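Local coordinates for HMG box-containing protein 1 (Homo sapiens, PDB 3QVE) that represses transcription by binding the promoters of target genes, and helps regulate the cell cycle and the Wnt pathway, at residues V8-L18 against W28-R36. Sequence-based numbering, arbitrary orientation.
Sequences VWHCFLKGTRL and WQDVEDFAR. With EDO (1,2-ethanediol), chain F.
A short antiparallel strand pair runs into helix-on-loop packing at the 29-30 edge of the larger sheet of the AXH domain. L18 and Q29 form the hydrogen-bonded pair, with L18 N to Q29 O at 2.8 Å and a return bond from Q29 N to L18 O. R17 and D30 form the non-hydrogen-bonded pair, and the W28 ring edge meets R17 O. V31 N, starting helix 31-37, donates a hydrogen bond to T16 O. With chi1 at 71°, V31 CG2 lies anti to the backbone N and reaches W9 CB at 3.8 Å, while CG1 turns toward T16 and L13 O. F34 turns its edge to the W9 indole, planes at 77°. L18 CD1 sits over one face of F34. K14 NZ makes a salt bridge to E32 OE2 (2.7 Å), on its syn side, 23° out of the carboxylate plane. D30 caps the helix: OD2 accepts from D33 N and, weakly, from E32 N. One water joins D30 OD1 to G15 N and E32 OE2; another joins it to R17 NH1. The helix start is thus held by one backbone bond, the D30 cap and apolar packing, its acidic groups by a salt bridge and two waters.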
loop_
_atom_site.group_PDB
_atom_site.type_symbol
_atom_site.label_atom_id
_atom_site.label_comp_id
_atom_site.label_asym_id
_atom_site.label_seq_id
_atom_site.Cartn_x
_atom_site.Cartn_y
_atom_site.Cartn_z
ATOM N N VAL A 8 -2.666 -0.877 -9.126
ATOM C CA VAL A 8 -3.797 -1.764 -9.390
ATOM C C VAL A 8 -5.035 -1.322 -8.614
ATOM O O VAL A 8 -6.119 -1.269 -9.153
ATOM C CB VAL A 8 -3.441 -3.221 -9.015
ATOM C CG1 VAL A 8 -4.689 -4.158 -9.236
ATOM C CG2 VAL A 8 -2.298 -3.683 -9.883
ATOM N N TRP A 9 -4.866 -1.021 -7.338
ATOM C CA TRP A 9 -5.963 -0.598 -6.464
ATOM C C TRP A 9 -5.359 0.274 -5.362
ATOM O O TRP A 9 -4.337 -0.103 -4.770
ATOM C CB TRP A 9 -6.687 -1.806 -5.823
ATOM C CG TRP A 9 -7.658 -1.336 -4.838
ATOM C CD1 TRP A 9 -8.908 -0.794 -5.111
ATOM C CD2 TRP A 9 -7.494 -1.262 -3.411
ATOM N NE1 TRP A 9 -9.504 -0.414 -3.949
ATOM C CE2 TRP A 9 -8.665 -0.661 -2.895
ATOM C CE3 TRP A 9 -6.491 -1.652 -2.529
ATOM C CZ2 TRP A 9 -8.867 -0.473 -1.542
ATOM C CZ3 TRP A 9 -6.687 -1.447 -1.157
ATOM C CH2 TRP A 9 -7.860 -0.864 -0.686
ATOM N N HIS A 10 -5.963 1.433 -5.113
ATOM C CA HIS A 10 -5.430 2.419 -4.168
ATOM C C HIS A 10 -3.992 2.726 -4.608
ATOM O O HIS A 10 -3.758 2.849 -5.804
ATOM C CB HIS A 10 -5.511 1.899 -2.738
ATOM C CG HIS A 10 -5.370 2.944 -1.676
ATOM N ND1 HIS A 10 -4.149 3.474 -1.278
ATOM C CD2 HIS A 10 -6.308 3.527 -0.888
ATOM C CE1 HIS A 10 -4.355 4.334 -0.302
ATOM N NE2 HIS A 10 -5.651 4.378 -0.043
ATOM N N CYS A 11 -3.025 2.801 -3.691
ATOM C CA CYS A 11 -1.622 3.062 -4.070
ATOM C C CYS A 11 -0.828 1.786 -4.388
ATOM O O CYS A 11 0.367 1.842 -4.602
ATOM C CB CYS A 11 -0.910 3.769 -2.916
ATOM S SG CYS A 11 -0.670 2.787 -1.434
ATOM N N PHE A 12 -1.481 0.631 -4.401
ATOM C CA PHE A 12 -0.803 -0.672 -4.459
ATOM C C PHE A 12 -0.476 -1.192 -5.858
ATOM O O PHE A 12 -1.318 -1.211 -6.767
ATOM C CB PHE A 12 -1.569 -1.703 -3.615
ATOM C CG PHE A 12 -1.641 -1.294 -2.178
ATOM C CD1 PHE A 12 -0.500 -1.319 -1.389
ATOM C CD2 PHE A 12 -2.819 -0.861 -1.626
ATOM C CE1 PHE A 12 -0.542 -0.909 -0.115
ATOM C CE2 PHE A 12 -2.897 -0.495 -0.326
ATOM C CZ PHE A 12 -1.763 -0.482 0.439
ATOM N N LEU A 13 0.777 -1.625 -6.012
ATOM C CA LEU A 13 1.279 -2.141 -7.277
ATOM C C LEU A 13 0.997 -3.641 -7.445
ATOM O O LEU A 13 0.679 -4.374 -6.478
ATOM C CB LEU A 13 2.785 -1.873 -7.382
ATOM C CG LEU A 13 3.227 -0.410 -7.231
ATOM C CD1 LEU A 13 4.674 -0.178 -7.643
ATOM C CD2 LEU A 13 2.347 0.511 -7.972
ATOM N N LYS A 14 1.148 -4.079 -8.694
ATOM C CA LYS A 14 1.015 -5.465 -9.071
ATOM C C LYS A 14 1.866 -6.340 -8.163
ATOM O O LYS A 14 3.019 -5.997 -7.846
ATOM C CB LYS A 14 1.478 -5.614 -10.501
ATOM C CG LYS A 14 1.485 -7.066 -11.036
ATOM C CD LYS A 14 1.746 -7.043 -12.514
ATOM C CE LYS A 14 1.813 -8.453 -13.110
ATOM N NZ LYS A 14 0.517 -9.164 -13.040
ATOM N N GLY A 15 1.290 -7.443 -7.704
ATOM C CA GLY A 15 2.024 -8.385 -6.846
ATOM C C GLY A 15 1.692 -8.192 -5.383
ATOM O O GLY A 15 2.027 -9.040 -4.562
ATOM N N THR A 16 1.023 -7.098 -5.049
ATOM C CA THR A 16 0.552 -6.871 -3.677
ATOM C C THR A 16 -0.597 -7.822 -3.352
ATOM O O THR A 16 -1.427 -8.139 -4.215
ATOM C CB THR A 16 0.101 -5.387 -3.466
ATOM O OG1 THR A 16 1.165 -4.496 -3.855
ATOM C CG2 THR A 16 -0.268 -5.113 -1.993
ATOM N N ARG A 17 -0.640 -8.260 -2.091
ATOM C CA ARG A 17 -1.705 -9.105 -1.559
ATOM C C ARG A 17 -2.336 -8.337 -0.412
ATOM O O ARG A 17 -1.628 -7.681 0.379
ATOM C CB ARG A 17 -1.140 -10.480 -1.086
ATOM C CG ARG A 17 -0.490 -11.276 -2.211
ATOM C CD ARG A 17 0.054 -12.654 -1.829
ATOM N NE ARG A 17 -1.012 -13.523 -1.355
ATOM C CZ ARG A 17 -1.970 -14.021 -2.127
ATOM N NH1 ARG A 17 -2.031 -13.720 -3.422
ATOM N NH2 ARG A 17 -2.873 -14.820 -1.597
ATOM N N LEU A 18 -3.660 -8.430 -0.324
ATOM C CA LEU A 18 -4.460 -7.645 0.606
ATOM C C LEU A 18 -5.156 -8.553 1.613
ATOM O O LEU A 18 -5.620 -9.636 1.261
ATOM C CB LEU A 18 -5.570 -6.935 -0.151
ATOM C CG LEU A 18 -5.078 -6.016 -1.275
ATOM C CD1 LEU A 18 -6.298 -5.406 -1.922
ATOM C CD2 LEU A 18 -4.055 -4.956 -0.764
ATOM N N TRP A 28 -6.643 -13.495 2.572
ATOM C CA TRP A 28 -5.621 -12.893 1.721
ATOM C C TRP A 28 -6.096 -12.990 0.287
ATOM O O TRP A 28 -6.604 -14.029 -0.080
ATOM C CB TRP A 28 -4.343 -13.690 1.862
ATOM C CG TRP A 28 -3.622 -13.278 3.082
ATOM C CD1 TRP A 28 -3.601 -13.928 4.279
ATOM C CD2 TRP A 28 -2.848 -12.087 3.249
ATOM N NE1 TRP A 28 -2.857 -13.219 5.184
ATOM C CE2 TRP A 28 -2.363 -12.093 4.574
ATOM C CE3 TRP A 28 -2.506 -11.019 2.403
ATOM C CZ2 TRP A 28 -1.556 -11.075 5.082
ATOM C CZ3 TRP A 28 -1.690 -10.001 2.908
ATOM C CH2 TRP A 28 -1.224 -10.037 4.227
ATOM N N GLN A 29 -5.967 -11.916 -0.492
ATOM C CA GLN A 29 -6.267 -11.940 -1.902
ATOM C C GLN A 29 -5.260 -11.113 -2.700
ATOM O O GLN A 29 -4.800 -10.058 -2.253
ATOM C CB GLN A 29 -7.706 -11.436 -2.211
ATOM C CG GLN A 29 -8.207 -10.377 -1.310
ATOM C CD GLN A 29 -9.705 -10.044 -1.444
ATOM O OE1 GLN A 29 -10.308 -10.197 -2.529
ATOM N NE2 GLN A 29 -10.303 -9.543 -0.325
ATOM N N ASP A 30 -4.933 -11.606 -3.890
ATOM C CA ASP A 30 -4.093 -10.841 -4.773
ATOM C C ASP A 30 -4.820 -9.559 -5.158
ATOM O O ASP A 30 -6.025 -9.567 -5.402
ATOM C CB ASP A 30 -3.770 -11.675 -5.984
ATOM C CG ASP A 30 -3.106 -10.888 -7.056
ATOM O OD1 ASP A 30 -1.877 -10.710 -6.954
ATOM O OD2 ASP A 30 -3.843 -10.443 -7.974
ATOM N N VAL A 31 -4.061 -8.475 -5.251
ATOM C CA VAL A 31 -4.614 -7.175 -5.565
ATOM C C VAL A 31 -5.339 -7.135 -6.919
ATOM O O VAL A 31 -6.390 -6.466 -7.036
ATOM C CB VAL A 31 -3.562 -6.084 -5.440
ATOM C CG1 VAL A 31 -2.521 -6.167 -6.588
ATOM C CG2 VAL A 31 -4.206 -4.708 -5.350
ATOM N N GLU A 32 -4.829 -7.839 -7.922
ATOM C CA GLU A 32 -5.503 -7.842 -9.200
ATOM C C GLU A 32 -6.822 -8.645 -9.145
ATOM O O GLU A 32 -7.826 -8.262 -9.774
ATOM C CB GLU A 32 -4.627 -8.400 -10.294
ATOM C CG GLU A 32 -3.531 -7.468 -10.801
ATOM C CD GLU A 32 -2.636 -8.209 -11.762
ATOM O OE1 GLU A 32 -3.030 -8.303 -12.943
ATOM O OE2 GLU A 32 -1.570 -8.722 -11.333
ATOM N N ASP A 33 -6.809 -9.754 -8.409
ATOM C CA ASP A 33 -8.033 -10.575 -8.234
ATOM C C ASP A 33 -9.069 -9.723 -7.484
ATOM O O ASP A 33 -10.228 -9.650 -7.869
ATOM C CB ASP A 33 -7.705 -11.856 -7.470
ATOM C CG ASP A 33 -6.902 -12.869 -8.300
ATOM O OD1 ASP A 33 -6.643 -12.610 -9.490
ATOM O OD2 ASP A 33 -6.529 -13.935 -7.758
ATOM N N PHE A 34 -8.627 -9.014 -6.455
ATOM C CA PHE A 34 -9.493 -8.102 -5.709
ATOM C C PHE A 34 -10.071 -6.997 -6.580
ATOM O O PHE A 34 -11.273 -6.755 -6.564
ATOM C CB PHE A 34 -8.726 -7.498 -4.520
ATOM C CG PHE A 34 -9.495 -6.439 -3.778
ATOM C CD1 PHE A 34 -10.460 -6.791 -2.861
ATOM C CD2 PHE A 34 -9.272 -5.094 -4.028
ATOM C CE1 PHE A 34 -11.184 -5.812 -2.156
ATOM C CE2 PHE A 34 -9.979 -4.114 -3.351
ATOM C CZ PHE A 34 -10.935 -4.476 -2.405
ATOM N N ALA A 35 -9.222 -6.333 -7.359
ATOM C CA ALA A 35 -9.649 -5.186 -8.146
ATOM C C ALA A 35 -10.645 -5.663 -9.221
ATOM O O ALA A 35 -11.572 -4.932 -9.568
ATOM C CB ALA A 35 -8.442 -4.483 -8.790
ATOM N N ARG A 36 -10.438 -6.856 -9.767
ATOM C CA ARG A 36 -11.377 -7.398 -10.755
ATOM C C ARG A 36 -12.719 -7.710 -10.077
ATOM O O ARG A 36 -13.747 -7.378 -10.633
ATOM C CB ARG A 36 -10.859 -8.636 -11.487
ATOM C CG ARG A 36 -11.969 -9.443 -12.243
HETATM C C1 EDO F . 0.212 -13.788 2.705
HETATM O O1 EDO F . -0.351 -14.195 1.450
HETATM C C2 EDO F . 0.807 -14.974 3.460
HETATM O O2 EDO F . 0.916 -14.601 4.837
HETATM O O HOH W 1 -1.104 -8.595 -8.736
HETATM O O HOH W 2 -0.406 -12.316 -5.495
#